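Local coordinates for N-acetyl-L-2,4-diaminobutyric acid deacetylase (Ruegeria pomeroyi, PDB 6TWL), which probably uses zinc to remove the acetyl group from N-acetyl-L-2,4-diaminobutyrate during bacterial breakdown of ectoine, at residues A[49-54]-A[230-235]; A[284-289]-A[314-319]. One frame throughout, in Å; residues are numbered along the deposited sequence.

Interaction 1: residues A[49-54]-A[230-235]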
loop_
_atom_site.group_PDB
_atom_site.type_symbol
_atom_site.label_atom_id
_atom_site.label_comp_id
_atom_site.label_asym_id
_atom_site.label_seq_id
_atom_site.Cartn_x
_atom_site.Cartn_y
_atom_site.Cartn_z
ATOM N N PRO A 49 -3.232 -18.794 -11.089
ATOM C CA PRO A 49 -2.143 -18.064 -10.428
ATOM C C PRO A 49 -2.464 -17.768 -8.971
ATOM O O PRO A 49 -3.560 -18.024 -8.468
ATOM C CB PRO A 49 -2.015 -16.775 -11.244
ATOM C CG PRO A 49 -3.299 -16.637 -11.980
ATOM C CD PRO A 49 -3.897 -18.000 -12.137
ATOM N N THR A 50 -1.470 -17.200 -8.292
ATOM C CA THR A 50 -1.540 -16.919 -6.865
ATOM C C THR A 50 -1.353 -15.427 -6.628
ATOM O O THR A 50 -0.407 -14.825 -7.148
ATOM C CB THR A 50 -0.477 -17.713 -6.099
ATOM O OG1 THR A 50 -0.901 -19.073 -5.962
ATOM C CG2 THR A 50 -0.250 -17.116 -4.718
ATOM N N ALA A 51 -2.254 -14.835 -5.851
ATOM C CA ALA A 51 -2.147 -13.436 -5.462
ATOM C C ALA A 51 -1.748 -13.347 -3.995
ATOM O O ALA A 51 -2.346 -14.008 -3.140
ATOM C CB ALA A 51 -3.464 -12.697 -5.703
ATOM N N LEU A 52 -0.726 -12.542 -3.715
ATOM C CA LEU A 52 -0.272 -12.264 -2.357
ATOM C C LEU A 52 -0.720 -10.851 -1.995
ATOM O O LEU A 52 -0.194 -9.869 -2.530
ATOM C CB LEU A 52 1.245 -12.418 -2.261
ATOM C CG LEU A 52 1.944 -12.159 -0.925
ATOM C CD1 LEU A 52 1.290 -12.937 0.201
ATOM C CD2 LEU A 52 3.407 -12.531 -1.038
ATOM N N LEU A 53 -1.696 -10.745 -1.094
ATOM C CA LEU A 53 -2.338 -9.477 -0.764
ATOM C C LEU A 53 -2.037 -9.128 0.688
ATOM O O LEU A 53 -2.434 -9.862 1.600
ATOM C CB LEU A 53 -3.848 -9.564 -1.006
ATOM C CG LEU A 53 -4.261 -10.419 -2.212
ATOM C CD1 LEU A 53 -5.720 -10.840 -2.126
ATOM C CD2 LEU A 53 -3.991 -9.672 -3.509
ATOM N N THR A 54 -1.342 -8.009 0.906
ATOM C CA THR A 54 -0.972 -7.567 2.246
ATOM C C THR A 54 -1.575 -6.188 2.492
ATOM O O THR A 54 -1.560 -5.321 1.609
ATOM C CB THR A 54 0.564 -7.545 2.442
ATOM O OG1 THR A 54 1.187 -6.749 1.424
ATOM C CG2 THR A 54 1.118 -8.953 2.331
ATOM N N ASN A 230 -11.212 -6.058 -9.540
ATOM C CA ASN A 230 -10.697 -5.841 -10.889
ATOM C C ASN A 230 -9.363 -6.546 -11.090
ATOM O O ASN A 230 -9.180 -7.302 -12.051
ATOM C CB ASN A 230 -10.540 -4.343 -11.152
ATOM C CG ASN A 230 -11.834 -3.672 -11.572
ATOM O OD1 ASN A 230 -12.862 -4.325 -11.746
ATOM N ND2 ASN A 230 -11.778 -2.357 -11.767
ATOM N N VAL A 231 -8.421 -6.313 -10.176
ATOM C CA VAL A 231 -7.075 -6.855 -10.323
ATOM C C VAL A 231 -7.099 -8.378 -10.247
ATOM O O VAL A 231 -6.360 -9.062 -10.968
ATOM C CB VAL A 231 -6.146 -6.227 -9.265
ATOM C CG1 VAL A 231 -4.986 -7.130 -8.949
ATOM C CG2 VAL A 231 -5.640 -4.878 -9.752
ATOM N N LEU A 232 -7.970 -8.938 -9.405
ATOM C CA LEU A 232 -8.055 -10.391 -9.298
ATOM C C LEU A 232 -8.772 -11.008 -10.494
ATOM O O LEU A 232 -8.412 -12.110 -10.925
ATOM C CB LEU A 232 -8.745 -10.779 -7.992
ATOM C CG LEU A 232 -7.933 -10.383 -6.758
ATOM C CD1 LEU A 232 -8.681 -10.677 -5.463
ATOM C CD2 LEU A 232 -6.576 -11.071 -6.781
ATOM N N ILE A 233 -9.775 -10.322 -11.046
ATOM C CA ILE A 233 -10.416 -10.800 -12.268
ATOM C C ILE A 233 -9.442 -10.726 -13.434
ATOM O O ILE A 233 -9.264 -11.697 -14.181
ATOM C CB ILE A 233 -11.695 -9.994 -12.559
ATOM C CG1 ILE A 233 -12.826 -10.416 -11.625
ATOM C CG2 ILE A 233 -12.120 -10.171 -14.012
ATOM C CD1 ILE A 233 -13.978 -9.439 -11.610
ATOM N N HIS A 234 -8.808 -9.564 -13.612
ATOM C CA HIS A 234 -7.791 -9.403 -14.646
ATOM C C HIS A 234 -6.713 -10.473 -14.536
ATOM O O HIS A 234 -6.237 -10.997 -15.549
ATOM C CB HIS A 234 -7.178 -8.005 -14.551
ATOM C CG HIS A 234 -6.121 -7.733 -15.575
ATOM N ND1 HIS A 234 -4.775 -7.853 -15.304
ATOM C CD2 HIS A 234 -6.211 -7.336 -16.866
ATOM C CE1 HIS A 234 -4.081 -7.548 -16.386
ATOM N NE2 HIS A 234 -4.929 -7.231 -17.348
ATOM N N ALA A 235 -6.323 -10.821 -13.307
ATOM C CA ALA A 235 -5.343 -11.878 -13.087
ATOM C C ALA A 235 -5.898 -13.271 -13.344
ATOM O O ALA A 235 -5.131 -14.238 -13.290
ATOM C CB ALA A 235 -4.799 -11.799 -11.659
#

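Interaction 2: residues A[284-289]-A[314-319]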
loop_
_atom_site.group_PDB
_atom_site.type_symbol
_atom_site.label_atom_id
_atom_site.label_comp_id
_atom_site.label_asym_id
_atom_site.label_seq_id
_atom_site.Cartn_x
_atom_site.Cartn_y
_atom_site.Cartn_z
ATOM N N ALA A 284 -0.305 26.582 0.600
ATOM C CA ALA A 284 -0.640 26.525 2.014
ATOM C C ALA A 284 -0.012 27.705 2.738
ATOM O O ALA A 284 0.952 28.312 2.262
ATOM C CB ALA A 284 -0.173 25.208 2.644
ATOM N N ARG A 285 -0.583 28.019 3.898
ATOM C CA ARG A 285 -0.037 28.995 4.828
ATOM C C ARG A 285 0.204 28.324 6.172
ATOM O O ARG A 285 -0.548 27.436 6.584
ATOM C CB ARG A 285 -0.980 30.187 5.026
ATOM C CG ARG A 285 -1.016 31.176 3.883
ATOM C CD ARG A 285 -2.073 32.238 4.143
ATOM N NE ARG A 285 -2.312 33.075 2.973
ATOM C CZ ARG A 285 -3.487 33.620 2.676
ATOM N NH1 ARG A 285 -4.534 33.415 3.465
ATOM N NH2 ARG A 285 -3.617 34.368 1.589
ATOM N N VAL A 286 1.254 28.761 6.858
ATOM C CA VAL A 286 1.596 28.257 8.183
ATOM C C VAL A 286 1.613 29.444 9.133
ATOM O O VAL A 286 2.490 30.313 9.039
ATOM C CB VAL A 286 2.938 27.515 8.192
ATOM C CG1 VAL A 286 3.274 27.056 9.597
ATOM C CG2 VAL A 286 2.881 26.325 7.251
ATOM N N TRP A 287 0.647 29.484 10.047
ATOM C CA TRP A 287 0.506 30.611 10.961
ATOM C C TRP A 287 1.385 30.409 12.185
ATOM O O TRP A 287 1.280 29.373 12.853
ATOM C CB TRP A 287 -0.945 30.783 11.381
ATOM C CG TRP A 287 -1.776 31.234 10.238
ATOM C CD1 TRP A 287 -2.395 30.447 9.314
ATOM C CD2 TRP A 287 -2.048 32.588 9.863
ATOM N NE1 TRP A 287 -3.051 31.228 8.393
ATOM C CE2 TRP A 287 -2.852 32.547 8.709
ATOM C CE3 TRP A 287 -1.694 33.832 10.396
ATOM C CZ2 TRP A 287 -3.300 33.700 8.075
ATOM C CZ3 TRP A 287 -2.151 34.978 9.767
ATOM C CH2 TRP A 287 -2.949 34.904 8.623
ATOM N N PRO A 288 2.252 31.367 12.505
ATOM C CA PRO A 288 3.104 31.215 13.685
ATOM C C PRO A 288 2.282 31.342 14.954
ATOM O O PRO A 288 1.344 32.138 15.032
ATOM C CB PRO A 288 4.105 32.365 13.541
ATOM C CG PRO A 288 3.302 33.431 12.861
ATOM C CD PRO A 288 2.411 32.693 11.881
ATOM N N LEU A 289 2.632 30.537 15.951
ATOM C CA LEU A 289 1.921 30.544 17.219
ATOM C C LEU A 289 2.612 31.411 18.263
ATOM O O LEU A 289 2.282 31.321 19.449
ATOM C CB LEU A 289 1.740 29.109 17.718
ATOM C CG LEU A 289 0.941 28.277 16.705
ATOM C CD1 LEU A 289 0.645 26.879 17.222
ATOM C CD2 LEU A 289 -0.350 28.995 16.318
ATOM N N GLY A 314 -3.683 19.634 11.847
ATOM C CA GLY A 314 -3.832 21.078 11.938
ATOM C C GLY A 314 -2.543 21.804 12.263
ATOM O O GLY A 314 -2.367 22.964 11.879
ATOM N N LEU A 315 -1.639 21.150 12.984
ATOM C CA LEU A 315 -0.299 21.666 13.212
ATOM C C LEU A 315 0.679 20.990 12.261
ATOM O O LEU A 315 0.546 19.805 11.945
ATOM C CB LEU A 315 0.154 21.428 14.650
ATOM C CG LEU A 315 -0.561 22.153 15.787
ATOM C CD1 LEU A 315 0.180 21.870 17.080
ATOM C CD2 LEU A 315 -0.643 23.647 15.524
ATOM N N ILE A 316 1.672 21.752 11.812
ATOM C CA ILE A 316 2.725 21.227 10.956
ATOM C C ILE A 316 4.064 21.511 11.623
ATOM O O ILE A 316 4.197 22.450 12.415
ATOM C CB ILE A 316 2.664 21.823 9.529
ATOM C CG1 ILE A 316 3.580 21.047 8.577
ATOM C CG2 ILE A 316 3.008 23.303 9.545
ATOM C CD1 ILE A 316 3.247 21.233 7.116
ATOM N N LYS A 317 5.053 20.678 11.312
ATOM C CA LYS A 317 6.379 20.760 11.901
ATOM C C LYS A 317 7.421 20.921 10.802
ATOM O O LYS A 317 7.183 20.582 9.640
ATOM C CB LYS A 317 6.689 19.510 12.736
ATOM C CG LYS A 317 5.774 19.327 13.935
ATOM C CD LYS A 317 6.286 18.231 14.852
ATOM C CE LYS A 317 5.176 17.701 15.745
ATOM N NZ LYS A 317 4.816 16.293 15.417
ATOM N N SER A 318 8.579 21.461 11.180
ATOM C CA SER A 318 9.683 21.586 10.237
ATOM C C SER A 318 10.040 20.218 9.674
ATOM O O SER A 318 10.213 19.251 10.421
ATOM C CB SER A 318 10.900 22.215 10.919
ATOM O OG SER A 318 11.870 22.616 9.967
ATOM N N GLY A 319 10.122 20.131 8.350
ATOM C CA GLY A 319 10.453 18.898 7.675
ATOM C C GLY A 319 9.263 18.130 7.139
ATOM O O GLY A 319 9.438 17.296 6.245
#

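Interaction 1: residues A[49-54]-A[230-235]
A helix packs on the face of a beta-sheet here, in the alpha/beta catalytic domain of the succinylglutamate desuccinylase/aspartoacylase family, and Leu232 meets Ala51 and Leu53 at the join. Alternate residues turn toward the last turn of helix 218-234: Pro49, just before the strand, then Ala51 and Leu53. Thr50, Leu52 and Thr54 face the other way. The CD2 methyl of Leu232 makes the contact. It lies 3.7 Å from CB of Ala51, and Leu53 CD2 approaches the same methyl at 4.4 Å. One branch thus reaches two residues of the strand, Leu53 more loosely. In Leu232, CG stands anti to the carbonyl carbon (chi1 -65°) and CD1 continues the chain line; the contact falls to the other branch, CD2. Further along, the ring of Pro49 lies against the end of the segment. Its CG is 3.3 Å from the carbonyl O of Ala235, a close van der Waals approach to a polar atom. CB of Ala235 also points to segment 49-54, but its closest approach is 5.1 Å, to Pro49 CG. Helical bonds hold this turn in shape, with Ala235 N donating to Val231 O at 2.9 Å. The contact between the segments is otherwise apolar and mostly buried. The side chain of Leu53 is about 12 Å from that of His144, which binds zinc in another structure of this protein. Strand 50-54 runs between strands 82-87 and 139-142, parallel to both. Leu84 of the first touches both Ala51 and Leu232. Leu139 and Val141 of the second continue the apolar floor under Val231 and Ala235, and helix 167-177 flanks the helix at Val231 and His234.

Interaction 2: residues A[284-289]-A[314-319]
The carbonyl O of Leu315 accepts a hydrogen bond from His311 NE2, which ties short strand 315-316 to the end of strand 305-311 across the intervening turn, while the leucine side chain reaches across to Leu289. The contact belongs to the all-beta C-terminal part of the protein. Its topology and sequence are consistent with a barrel-sandwich hybrid like that of lipoyl domains. Strands 282-287 and 315-316 belong to one antiparallel sheet but are not neighbours. Strand 265-269 runs between them and takes the backbone bonds, from Arg285 and Trp287 on one side and from Gly314 on the other. The two strands flanking 265-269 approach each other over one face of it. Val286 CA and Ile316 CA are 7.6 Å apart, a short separation consistent with a bent sheet. Their side chains meet over that face and cross at about a right angle. Ile316 points its CG2 methyl into the fork of Val286. That methyl is 3.8 Å from Val286 CG1 and equally far from Val286 CG2. The fork is presented because Val286 holds CG1 opposite its own backbone N (chi1 178°) and CG2 on the side of that N. Phe267 of the middle strand touches both residues, and Val322 of strand 321-326 lies against Ile316, so this pair is buried. The second pair is exposed, between the loop after strand 282-287 and the edge strand 315-316. Leu289 and Leu315 share the same rotamer, CG anti to the carbonyl carbon in each, and meet at a slant. Only one methyl of each is used, with CD1 of Leu289 3.9 Å from CD2 of Leu315.

Both contacts rest mainly on apolar side chains, but they hold different kinds of element together. Interaction 1 sets a helix against the central mixed sheet of the catalytic domain and is largely buried. Interaction 2 joins two strands of a smaller antiparallel sheet and the loop that follows one of them. It is half buried and half at the surface, and it lies away from the zinc site. The two sit on opposite sides of the chain's centre, with their centres about 41 Å apart and nearest atoms about 26 Å apart. Neither touches the other. A single buried helix-sheet contact thus stands against one split between a buried pair and an exposed pair.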